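Local coordinates for aromatic-ring-hydroxylating dioxygenase beta subunit (Catenulispora acidiphila, PDB 6VW4), which is of unknown function but, as an NTF2-like superfamily protein with a SnoaL-like domain, binds the polyketide-related ligand S-DNPA, at the interface of chains A and B. Coordinates in Å, arbitrary orientation; residue numbers count along the deposited sequence, not the author numbering. Chains: chain A/B, Aromatic-ring-hydroxylating dioxygenase beta subunit.

The interface of chains A and B. Residues chain A 117, 142-143, 146; chain B 74-75, 107-108.
A:Val146 of helix 142-147 lies against the ends of two strands of chain B, its CG2 methyl touching B:Gln75 CB at 3.8 Å. With that methyl anti to the carbonyl carbon, CG1, anti to the backbone N (chi1 157°), is turned instead to the backbone of B:Arg108, so a short branched residue serves both strands. One turn back along the helix, the B:Thr107 methyl CG2 packs on A:Asn143 CA at 3.6 Å; the asparagine serves here by its backbone rather than its amide. Threonine suits this place because its two branches divide the work: CG2 meets the helix backbone while OG1 is left for water. B:Gln75 contributes aliphatic carbon, its CG, anti to the backbone N (chi1 -173°), lying 3.5 Å from the carboxylate carbon CG of A:Asp142, and the two side chains cross at about a right angle.

At the rim, the short A:Ser117 side chain lets OG donate to A:Asp142 OD2 at 2.7 Å, meeting the oxygen on its anti side, 32° out of the carboxylate plane. Among the residues of this patch no polar atom of one chain reaches the other, and water joins them. One water lies 3.1 Å from A:Asp142 OD2, an aspartate oxygen thus serving serine and water at once, and also meets B:Gln75 O and the B:Thr107 hydroxyl. A second bridges B:Thr107 OG1, at 2.9 Å, to A:Ser117 N. An alanine in place of A:Asp142 would probably leave the A:Ser117 hydroxyl without its acceptor, take one mate from the first water and open a gap beside B:Gln75 CG. This small, water-bridged patch joins the last modelled helix of one copy to strands 75-86 and 96-108 of its neighbour, and may help hold together the three-chain assembly of the crystal.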
loop_
_atom_site.group_PDB
_atom_site.type_symbol
_atom_site.label_atom_id
_atom_site.label_comp_id
_atom_site.label_asym_id
_atom_site.label_seq_id
_atom_site.Cartn_x
_atom_site.Cartn_y
_atom_site.Cartn_z
ATOM N N SER A 117 -1.268 10.561 -8.539
ATOM C CA SER A 117 -0.181 9.697 -8.150
ATOM C C SER A 117 1.067 10.558 -8.008
ATOM O O SER A 117 1.353 11.369 -8.885
ATOM C CB SER A 117 -0.024 8.610 -9.210
ATOM O OG SER A 117 1.268 8.087 -9.289
ATOM N N ASP A 142 2.674 13.321 -10.664
ATOM C CA ASP A 142 2.846 12.659 -11.956
ATOM C C ASP A 142 2.090 13.406 -13.065
ATOM O O ASP A 142 2.592 13.524 -14.191
ATOM C CB ASP A 142 2.383 11.200 -11.904
ATOM C CG ASP A 142 3.461 10.234 -11.365
ATOM O OD1 ASP A 142 4.660 10.576 -11.342
ATOM O OD2 ASP A 142 3.079 9.104 -10.973
ATOM N N ASN A 143 0.879 13.912 -12.774
ATOM C CA ASN A 143 0.118 14.648 -13.792
ATOM C C ASN A 143 0.912 15.855 -14.287
ATOM O O ASN A 143 1.089 16.036 -15.501
ATOM C CB ASN A 143 -1.281 15.066 -13.267
ATOM C CG ASN A 143 -1.238 15.841 -11.946
ATOM O OD1 ASN A 143 -0.582 15.439 -10.983
ATOM N ND2 ASN A 143 -1.986 16.933 -11.887
ATOM N N VAL A 146 3.986 14.936 -16.353
ATOM C CA VAL A 146 3.714 14.434 -17.701
ATOM C C VAL A 146 3.537 15.588 -18.691
ATOM O O VAL A 146 4.077 15.542 -19.803
ATOM C CB VAL A 146 2.501 13.488 -17.675
ATOM C CG1 VAL A 146 1.843 13.378 -19.030
ATOM C CG2 VAL A 146 2.940 12.091 -17.218
ATOM N N VAL B 74 3.883 9.240 -20.981
ATOM C CA VAL B 74 3.103 8.467 -20.024
ATOM C C VAL B 74 3.936 8.180 -18.779
ATOM O O VAL B 74 5.148 7.973 -18.867
ATOM C CB VAL B 74 2.632 7.157 -20.674
ATOM C CG1 VAL B 74 2.234 6.158 -19.634
ATOM C CG2 VAL B 74 1.489 7.426 -21.590
ATOM N N GLN B 75 3.282 8.161 -17.610
ATOM C CA GLN B 75 3.943 7.794 -16.352
ATOM C C GLN B 75 3.145 6.709 -15.647
ATOM O O GLN B 75 2.060 6.967 -15.126
ATOM C CB GLN B 75 4.128 9.000 -15.430
ATOM C CG GLN B 75 4.961 8.699 -14.173
ATOM C CD GLN B 75 6.350 8.137 -14.491
ATOM O OE1 GLN B 75 7.187 8.833 -15.065
ATOM N NE2 GLN B 75 6.594 6.874 -14.125
ATOM N N THR B 107 -0.710 7.561 -15.735
ATOM C CA THR B 107 -0.997 8.976 -15.837
ATOM C C THR B 107 -0.646 9.446 -17.242
ATOM O O THR B 107 0.481 9.240 -17.719
ATOM C CB THR B 107 -0.210 9.764 -14.787
ATOM O OG1 THR B 107 -0.700 9.400 -13.496
ATOM C CG2 THR B 107 -0.393 11.276 -14.993
ATOM N N ARG B 108 -1.625 10.034 -17.909
ATOM C CA ARG B 108 -1.473 10.675 -19.210
ATOM C C ARG B 108 -1.803 12.149 -19.040
ATOM O O ARG B 108 -2.284 12.582 -17.984
ATOM C CB ARG B 108 -2.367 9.986 -20.250
ATOM C CG ARG B 108 -1.811 8.669 -20.681
ATOM C CD ARG B 108 -2.794 7.944 -21.530
ATOM N NE ARG B 108 -2.357 6.612 -21.966
ATOM C CZ ARG B 108 -2.809 5.467 -21.441
ATOM N NH1 ARG B 108 -3.664 5.475 -20.436
ATOM N NH2 ARG B 108 -2.401 4.300 -21.904
HETATM O O HOH W 1 0.884 7.549 -12.562
HETATM O O HOH W 2 -1.195 11.363 -11.432
#